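Local coordinates for ABC transporter sugar binding protein (Xanthomonas axonopodis pv. citri, PDB 3UOR) that probably binds maltose or a related sugar in the periplasm and delivers it to an ABC transporter for uptake, at residues A[323-335]-A[342-355]. Sequence-based numbering, arbitrary orientation.
Sequences YLSQPQVQARFHA and PRRSTWKLPSLAND
Helix 327-335 meets the short, weakly bonded helix 344-348 at -66°, their axes 8.7 Å apart, and the CA atoms of Pro-327 and Thr-346 come within 4.4 Å. Thr-346 OG1 donates to Gln-330 OE1 over 2.7 Å, slightly tilted from the amide plane, while Pro-342 packs against the end of that amide and NE2 reaches back weakly to Leu-324 O. With CG2 anti to its backbone N, Thr-346 also sets this methyl 3.2 Å from Pro-327 O. Arg-343 bends at chi3 (-52°), and its NH1 bonds Ser-325 O nearly in the guanidinium plane (2.9 Å) and also Ile-115 O; NE forms a salt bridge with Asp-120, and Pro-327 CG lies over the rim of one face. Leu-349 CD1 fills the step between Pro-327 and Ala-331, 3.9 Å from each CB. Leu-352 CD2 sits squarely over the His-334 ring, a CH-pi contact 3.6 Å from the centroid, and a water joins His-334 ND1 to Ser-351 OG. Phe-333 packs these consecutive helices on helix 39-52, Pro-342 on strand 134-150. Direct polar bonds thus hold the N-terminal end of helix 327-335, where Asp-120 probably offsets the arginine's charge; the His-334 end relies on CH-pi packing and a water bridge.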
ATOM      1  N   TYR A 323      -6.412 -16.127 -14.510  1.00 36.62           N
ATOM      2  CA  TYR A 323      -5.046 -16.439 -14.938  1.00 36.59           C
ATOM      3  C   TYR A 323      -4.042 -15.621 -14.125  1.00 48.03           C
ATOM      4  O   TYR A 323      -3.055 -16.157 -13.616  1.00 45.31           O
ATOM      5  CB  TYR A 323      -4.872 -16.157 -16.434  1.00 38.97           C
ATOM      6  CG  TYR A 323      -3.445 -16.272 -16.936  1.00 46.00           C
ATOM      7  CD1 TYR A 323      -2.909 -17.497 -17.311  1.00 46.81           C
ATOM      8  CD2 TYR A 323      -2.641 -15.148 -17.042  1.00 48.12           C
ATOM      9  CE1 TYR A 323      -1.601 -17.595 -17.771  1.00 47.64           C
ATOM     10  CE2 TYR A 323      -1.334 -15.231 -17.490  1.00 50.71           C
ATOM     11  CZ  TYR A 323      -0.818 -16.450 -17.852  1.00 55.54           C
ATOM     12  OH  TYR A 323       0.485 -16.510 -18.295  1.00 55.28           O
ATOM     13  N   LEU A 324      -4.312 -14.324 -13.988  1.00 43.24           N
ATOM     14  CA  LEU A 324      -3.423 -13.436 -13.250  1.00 42.83           C
ATOM     15  C   LEU A 324      -3.501 -13.716 -11.758  1.00 39.23           C
ATOM     16  O   LEU A 324      -2.694 -13.201 -10.992  1.00 39.62           O
ATOM     17  CB  LEU A 324      -3.751 -11.975 -13.536  1.00 38.32           C
ATOM     18  CG  LEU A 324      -3.415 -11.538 -14.958  1.00 42.35           C
ATOM     19  CD1 LEU A 324      -3.849 -10.098 -15.180  1.00 39.99           C
ATOM     20  CD2 LEU A 324      -1.923 -11.708 -15.217  1.00 34.01           C
ATOM     21  N   SER A 325      -4.470 -14.543 -11.359  1.00 36.26           N
ATOM     22  CA  SER A 325      -4.579 -14.985  -9.965  1.00 29.23           C
ATOM     23  C   SER A 325      -3.901 -16.335  -9.682  1.00 38.15           C
ATOM     24  O   SER A 325      -3.898 -16.794  -8.538  1.00 38.44           O
ATOM     25  CB  SER A 325      -6.039 -15.066  -9.539  1.00 23.54           C
ATOM     26  OG  SER A 325      -6.706 -13.851  -9.782  1.00 30.53           O
ATOM     27  N   GLN A 326      -3.348 -16.975 -10.709  1.00 37.15           N
ATOM     28  CA  GLN A 326      -2.621 -18.239 -10.514  1.00 34.26           C
ATOM     29  C   GLN A 326      -1.282 -18.038  -9.807  1.00 34.71           C
ATOM     30  O   GLN A 326      -0.483 -17.171 -10.187  1.00 38.49           O
ATOM     31  CB  GLN A 326      -2.406 -18.940 -11.856  1.00 32.71           C
ATOM     32  CG  GLN A 326      -3.724 -19.359 -12.553  1.00 39.30           C
ATOM     33  CD  GLN A 326      -3.465 -19.971 -13.920  1.00 48.68           C
ATOM     34  OE1 GLN A 326      -2.321 -20.089 -14.340  1.00 54.29           O
ATOM     35  NE2 GLN A 326      -4.528 -20.365 -14.613  1.00 48.70           N
ATOM     36  N   PRO A 327      -1.031 -18.826  -8.759  1.00 40.50           N
ATOM     37  CA  PRO A 327       0.205 -18.654  -7.992  1.00 40.03           C
ATOM     38  C   PRO A 327       1.471 -18.547  -8.839  1.00 41.11           C
ATOM     39  O   PRO A 327       2.341 -17.725  -8.533  1.00 43.81           O
ATOM     40  CB  PRO A 327       0.218 -19.890  -7.102  1.00 40.79           C
ATOM     41  CG  PRO A 327      -1.232 -20.075  -6.778  1.00 39.67           C
ATOM     42  CD  PRO A 327      -1.988 -19.696  -8.051  1.00 38.82           C
ATOM     43  N   GLN A 328       1.572 -19.338  -9.898  1.00 42.96           N
ATOM     44  CA  GLN A 328       2.792 -19.335 -10.706  1.00 43.43           C
ATOM     45  C   GLN A 328       2.903 -18.091 -11.579  1.00 40.60           C
ATOM     46  O   GLN A 328       3.994 -17.581 -11.828  1.00 45.90           O
ATOM     47  CB  GLN A 328       2.890 -20.615 -11.542  1.00 52.94           C
ATOM     48  CG  GLN A 328       2.966 -21.848 -10.662  1.00 73.83           C
ATOM     49  CD  GLN A 328       3.269 -23.113 -11.430  1.00 94.91           C
ATOM     50  OE1 GLN A 328       3.538 -23.081 -12.636  1.00 99.89           O
ATOM     51  NE2 GLN A 328       3.227 -24.245 -10.732  1.00 99.75           N
ATOM     52  N   VAL A 329       1.765 -17.583 -12.024  1.00 37.01           N
ATOM     53  CA  VAL A 329       1.770 -16.340 -12.769  1.00 37.51           C
ATOM     54  C   VAL A 329       2.157 -15.174 -11.841  1.00 43.00           C
ATOM     55  O   VAL A 329       2.924 -14.286 -12.219  1.00 41.35           O
ATOM     56  CB  VAL A 329       0.425 -16.116 -13.420  1.00 36.40           C
ATOM     57  CG1 VAL A 329       0.394 -14.771 -14.122  1.00 42.09           C
ATOM     58  CG2 VAL A 329       0.168 -17.241 -14.404  1.00 37.16           C
ATOM     59  N   GLN A 330       1.663 -15.217 -10.610  1.00 33.68           N
ATOM     60  CA  GLN A 330       1.934 -14.172  -9.641  1.00 38.46           C
ATOM     61  C   GLN A 330       3.418 -14.164  -9.230  1.00 39.79           C
ATOM     62  O   GLN A 330       4.023 -13.096  -9.079  1.00 32.93           O
ATOM     63  CB  GLN A 330       1.024 -14.333  -8.418  1.00 32.85           C
ATOM     64  CG  GLN A 330      -0.475 -14.220  -8.712  1.00 31.38           C
ATOM     65  CD  GLN A 330      -1.304 -14.024  -7.438  1.00 33.12           C
ATOM     66  OE1 GLN A 330      -0.911 -14.456  -6.354  1.00 32.31           O
ATOM     67  NE2 GLN A 330      -2.431 -13.360  -7.565  1.00 30.46           N
ATOM     68  N   ALA A 331       3.985 -15.353  -9.038  1.00 32.88           N
ATOM     69  CA  ALA A 331       5.420 -15.502  -8.773  1.00 36.33           C
ATOM     70  C   ALA A 331       6.246 -14.866  -9.891  1.00 42.57           C
ATOM     71  O   ALA A 331       7.254 -14.206  -9.644  1.00 46.28           O
ATOM     72  CB  ALA A 331       5.790 -16.987  -8.628  1.00 26.78           C
ATOM     73  N   ARG A 332       5.814 -15.073 -11.126  1.00 46.08           N
ATOM     74  CA  ARG A 332       6.528 -14.555 -12.286  1.00 48.82           C
ATOM     75  C   ARG A 332       6.474 -13.031 -12.241  1.00 54.75           C
ATOM     76  O   ARG A 332       7.476 -12.339 -12.465  1.00 53.20           O
ATOM     77  CB  ARG A 332       5.847 -15.076 -13.549  1.00 45.22           C
ATOM     78  CG  ARG A 332       6.738 -15.360 -14.728  1.00 56.55           C
ATOM     79  CD  ARG A 332       5.936 -16.054 -15.846  1.00 66.40           C
ATOM     80  NE  ARG A 332       5.888 -17.514 -15.686  1.00 76.13           N
ATOM     81  CZ  ARG A 332       4.803 -18.277 -15.857  1.00 72.18           C
ATOM     82  NH1 ARG A 332       3.623 -17.738 -16.192  1.00 59.86           N
ATOM     83  NH2 ARG A 332       4.898 -19.593 -15.685  1.00 70.73           N
ATOM     84  N   PHE A 333       5.287 -12.514 -11.938  1.00 49.98           N
ATOM     85  CA  PHE A 333       5.063 -11.081 -11.830  1.00 39.80           C
ATOM     86  C   PHE A 333       5.961 -10.478 -10.771  1.00 41.68           C
ATOM     87  O   PHE A 333       6.588  -9.435 -10.989  1.00 42.16           O
ATOM     88  CB  PHE A 333       3.600 -10.831 -11.471  1.00 38.82           C
ATOM     89  CG  PHE A 333       3.138  -9.416 -11.692  1.00 37.96           C
ATOM     90  CD1 PHE A 333       3.160  -8.853 -12.957  1.00 44.64           C
ATOM     91  CD2 PHE A 333       2.614  -8.680 -10.644  1.00 38.88           C
ATOM     92  CE1 PHE A 333       2.706  -7.564 -13.169  1.00 41.06           C
ATOM     93  CE2 PHE A 333       2.167  -7.388 -10.842  1.00 43.65           C
ATOM     94  CZ  PHE A 333       2.211  -6.829 -12.110  1.00 43.39           C
ATOM     95  N   HIS A 334       6.033 -11.138  -9.617  1.00 38.87           N
ATOM     96  CA  HIS A 334       6.920 -10.677  -8.544  1.00 38.48           C
ATOM     97  C   HIS A 334       8.380 -10.696  -8.996  1.00 43.47           C
ATOM     98  O   HIS A 334       9.148  -9.764  -8.718  1.00 43.25           O
ATOM     99  CB  HIS A 334       6.757 -11.553  -7.305  1.00 36.84           C
ATOM    100  CG  HIS A 334       7.696 -11.203  -6.192  1.00 35.36           C
ATOM    101  ND1 HIS A 334       8.902 -11.844  -6.005  1.00 39.84           N
ATOM    102  CD2 HIS A 334       7.608 -10.273  -5.211  1.00 32.76           C
ATOM    103  CE1 HIS A 334       9.515 -11.334  -4.949  1.00 36.29           C
ATOM    104  NE2 HIS A 334       8.750 -10.377  -4.449  1.00 35.42           N
ATOM    105  N   ALA A 335       8.757 -11.765  -9.691  1.00 47.43           N
ATOM    106  CA  ALA A 335      10.138 -11.947 -10.129  1.00 49.85           C
ATOM    107  C   ALA A 335      10.566 -10.793 -11.012  1.00 51.81           C
ATOM    108  O   ALA A 335      11.687 -10.307 -10.899  1.00 45.66           O
ATOM    109  CB  ALA A 335      10.301 -13.259 -10.871  1.00 40.35           C
ATOM    110  N   PRO A 342      -0.745 -11.345  -3.523  1.00 26.59           N
ATOM    111  CA  PRO A 342      -1.771 -11.107  -2.499  1.00 28.94           C
ATOM    112  C   PRO A 342      -2.287 -12.384  -1.868  1.00 34.60           C
ATOM    113  O   PRO A 342      -3.238 -12.285  -1.096  1.00 32.27           O
ATOM    114  CB  PRO A 342      -2.903 -10.460  -3.295  1.00 27.73           C
ATOM    115  CG  PRO A 342      -2.789 -11.059  -4.640  1.00 25.06           C
ATOM    116  CD  PRO A 342      -1.304 -11.315  -4.882  1.00 21.95           C
ATOM    117  N   ARG A 343      -1.695 -13.546  -2.169  1.00 28.81           N
ATOM    118  CA  ARG A 343      -2.220 -14.816  -1.621  1.00 38.30           C
ATOM    119  C   ARG A 343      -1.147 -15.747  -1.054  1.00 31.41           C
ATOM    120  O   ARG A 343      -0.026 -15.753  -1.521  1.00 38.36           O
ATOM    121  CB  ARG A 343      -3.099 -15.560  -2.652  1.00 37.66           C
ATOM    122  CG  ARG A 343      -2.423 -15.906  -3.963  1.00 34.41           C
ATOM    123  CD  ARG A 343      -3.402 -16.539  -4.973  1.00 33.97           C
ATOM    124  NE  ARG A 343      -4.136 -17.668  -4.401  1.00 36.33           N
ATOM    125  CZ  ARG A 343      -4.977 -18.436  -5.095  1.00 43.24           C
ATOM    126  NH1 ARG A 343      -5.169 -18.218  -6.397  1.00 28.45           N
ATOM    127  NH2 ARG A 343      -5.631 -19.421  -4.491  1.00 39.77           N
ATOM    128  N   ARG A 344      -1.501 -16.527  -0.039  1.00 29.36           N
ATOM    129  CA  ARG A 344      -0.515 -17.328   0.674  1.00 36.65           C
ATOM    130  C   ARG A 344       0.139 -18.367  -0.190  1.00 34.47           C
ATOM    131  O   ARG A 344       1.317 -18.665  -0.022  1.00 40.96           O
ATOM    132  CB  ARG A 344      -1.146 -18.040   1.858  1.00 43.18           C
ATOM    133  CG  ARG A 344      -1.703 -17.092   2.831  1.00 39.65           C
ATOM    134  CD  ARG A 344      -1.808 -17.704   4.182  1.00 42.95           C
ATOM    135  NE  ARG A 344      -2.494 -16.744   5.034  1.00 44.24           N
ATOM    136  CZ  ARG A 344      -3.805 -16.567   5.011  1.00 44.83           C
ATOM    137  NH1 ARG A 344      -4.553 -17.302   4.192  1.00 45.32           N
ATOM    138  NH2 ARG A 344      -4.365 -15.665   5.802  1.00 37.95           N
ATOM    139  N   SER A 345      -0.611 -18.936  -1.118  1.00 31.80           N
ATOM    140  CA  SER A 345      -0.036 -20.049  -1.855  1.00 42.24           C
ATOM    141  C   SER A 345       1.062 -19.583  -2.812  1.00 37.30           C
ATOM    142  O   SER A 345       2.002 -20.319  -3.084  1.00 38.68           O
ATOM    143  CB  SER A 345      -1.111 -20.928  -2.520  1.00 40.21           C
ATOM    144  OG  SER A 345      -1.798 -20.245  -3.539  1.00 53.75           O
ATOM    145  N   THR A 346       0.973 -18.353  -3.301  1.00 34.43           N
ATOM    146  CA  THR A 346       2.062 -17.847  -4.128  1.00 39.02           C
ATOM    147  C   THR A 346       3.305 -17.692  -3.273  1.00 34.36           C
ATOM    148  O   THR A 346       4.413 -17.911  -3.741  1.00 33.49           O
ATOM    149  CB  THR A 346       1.737 -16.508  -4.747  1.00 35.21           C
ATOM    150  OG1 THR A 346       0.490 -16.609  -5.427  1.00 33.47           O
ATOM    151  CG2 THR A 346       2.810 -16.125  -5.756  1.00 28.98           C
ATOM    152  N   TRP A 347       3.101 -17.326  -2.009  1.00 36.01           N
ATOM    153  CA  TRP A 347       4.204 -17.119  -1.076  1.00 33.05           C
ATOM    154  C   TRP A 347       4.879 -18.425  -0.686  1.00 39.40           C
ATOM    155  O   TRP A 347       6.002 -18.407  -0.192  1.00 41.99           O
ATOM    156  CB  TRP A 347       3.733 -16.354   0.169  1.00 29.84           C
ATOM    157  CG  TRP A 347       3.693 -14.849  -0.097  1.00 36.19           C
ATOM    158  CD1 TRP A 347       2.639 -14.133  -0.567  1.00 31.31           C
ATOM    159  CD2 TRP A 347       4.782 -13.923   0.036  1.00 33.14           C
ATOM    160  NE1 TRP A 347       2.988 -12.809  -0.711  1.00 33.76           N
ATOM    161  CE2 TRP A 347       4.306 -12.659  -0.359  1.00 33.97           C
ATOM    162  CE3 TRP A 347       6.112 -14.041   0.459  1.00 31.39           C
ATOM    163  CZ2 TRP A 347       5.105 -11.518  -0.330  1.00 31.11           C
ATOM    164  CZ3 TRP A 347       6.907 -12.908   0.481  1.00 34.72           C
ATOM    165  CH2 TRP A 347       6.396 -11.657   0.090  1.00 30.87           C
ATOM    166  N   LYS A 348       4.201 -19.553  -0.917  1.00 36.13           N
ATOM    167  CA  LYS A 348       4.782 -20.858  -0.584  1.00 38.09           C
ATOM    168  C   LYS A 348       5.690 -21.383  -1.694  1.00 35.56           C
ATOM    169  O   LYS A 348       6.489 -22.277  -1.467  1.00 46.43           O
ATOM    170  CB  LYS A 348       3.696 -21.888  -0.252  1.00 44.08           C
ATOM    171  CG  LYS A 348       2.939 -21.601   1.052  1.00 49.66           C
ATOM    172  CD  LYS A 348       1.720 -22.500   1.176  1.00 67.23           C
ATOM    173  CE  LYS A 348       0.603 -21.826   1.977  1.00 75.56           C
ATOM    174  NZ  LYS A 348      -0.753 -22.023   1.344  1.00 80.42           N
ATOM    175  N   LEU A 349       5.553 -20.834  -2.900  1.00 40.99           N
ATOM    176  CA  LEU A 349       6.422 -21.223  -4.014  1.00 37.85           C
ATOM    177  C   LEU A 349       7.880 -20.905  -3.693  1.00 44.53           C
ATOM    178  O   LEU A 349       8.191 -19.854  -3.128  1.00 47.89           O
ATOM    179  CB  LEU A 349       5.980 -20.540  -5.314  1.00 31.48           C
ATOM    180  CG  LEU A 349       4.589 -20.961  -5.787  1.00 35.66           C
ATOM    181  CD1 LEU A 349       4.149 -20.143  -6.973  1.00 42.27           C
ATOM    182  CD2 LEU A 349       4.584 -22.478  -6.146  1.00 40.66           C
ATOM    183  N   PRO A 350       8.788 -21.824  -4.037  1.00 53.39           N
ATOM    184  CA  PRO A 350      10.195 -21.636  -3.660  1.00 60.16           C
ATOM    185  C   PRO A 350      10.783 -20.285  -4.103  1.00 54.47           C
ATOM    186  O   PRO A 350      11.563 -19.686  -3.368  1.00 55.41           O
ATOM    187  CB  PRO A 350      10.895 -22.812  -4.351  1.00 69.37           C
ATOM    188  CG  PRO A 350       9.824 -23.885  -4.421  1.00 62.22           C
ATOM    189  CD  PRO A 350       8.546 -23.126  -4.684  1.00 54.93           C
ATOM    190  N   SER A 351      10.408 -19.827  -5.290  1.00 48.53           N
ATOM    191  CA  SER A 351      10.755 -18.501  -5.781  1.00 50.36           C
ATOM    192  C   SER A 351      10.626 -17.406  -4.683  1.00 65.69           C
ATOM    193  O   SER A 351      11.511 -16.564  -4.512  1.00 70.09           O
ATOM    194  CB  SER A 351       9.828 -18.200  -6.975  1.00 60.29           C
ATOM    195  OG  SER A 351      10.038 -16.914  -7.544  1.00 63.36           O
ATOM    196  N   LEU A 352       9.524 -17.431  -3.943  1.00 52.83           N
ATOM    197  CA  LEU A 352       9.257 -16.443  -2.902  1.00 48.96           C
ATOM    198  C   LEU A 352       9.703 -16.894  -1.515  1.00 47.92           C
ATOM    199  O   LEU A 352      10.276 -16.123  -0.754  1.00 48.86           O
ATOM    200  CB  LEU A 352       7.765 -16.092  -2.885  1.00 48.13           C
ATOM    201  CG  LEU A 352       7.404 -14.987  -3.878  1.00 52.16           C
ATOM    202  CD1 LEU A 352       6.117 -15.249  -4.578  1.00 51.11           C
ATOM    203  CD2 LEU A 352       7.376 -13.631  -3.179  1.00 42.71           C
ATOM    204  N   ALA A 353       9.446 -18.153  -1.196  1.00 46.99           N
ATOM    205  CA  ALA A 353       9.694 -18.672   0.142  1.00 49.21           C
ATOM    206  C   ALA A 353      11.168 -18.681   0.534  1.00 49.13           C
ATOM    207  O   ALA A 353      11.495 -18.659   1.727  1.00 52.56           O
ATOM    208  CB  ALA A 353       9.113 -20.074   0.259  1.00 48.07           C
ATOM    209  N   ASN A 354      12.050 -18.742  -0.466  1.00 35.77           N
ATOM    210  CA  ASN A 354      13.490 -18.703  -0.243  1.00 42.00           C
ATOM    211  C   ASN A 354      14.126 -17.325  -0.504  1.00 44.48           C
ATOM    212  O   ASN A 354      15.348 -17.206  -0.608  1.00 45.85           O
ATOM    213  CB  ASN A 354      14.173 -19.741  -1.138  1.00 45.42           C
ATOM    214  CG  ASN A 354      13.703 -21.149  -0.847  1.00 61.90           C
ATOM    215  OD1 ASN A 354      13.505 -21.528   0.316  1.00 60.25           O
ATOM    216  ND2 ASN A 354      13.519 -21.938  -1.906  1.00 65.09           N
ATOM    217  N   ASP A 355      13.295 -16.294  -0.647  1.00 41.61           N
ATOM    218  CA  ASP A 355      13.799 -14.951  -0.917  1.00 38.09           C
ATOM    219  C   ASP A 355      13.894 -14.254   0.427  1.00 35.01           C
ATOM    220  O   ASP A 355      12.884 -13.879   1.015  1.00 39.62           O
ATOM    221  CB  ASP A 355      12.839 -14.211  -1.863  1.00 46.90           C
ATOM    222  CG  ASP A 355      13.351 -12.831  -2.278  1.00 50.50           C
ATOM    223  OD1 ASP A 355      14.185 -12.245  -1.552  1.00 51.36           O
ATOM    224  OD2 ASP A 355      12.908 -12.326  -3.334  1.00 47.43           O
TER
HETATM  225  O   HOH W   1      10.039 -14.153  -7.375  1.00 63.27           O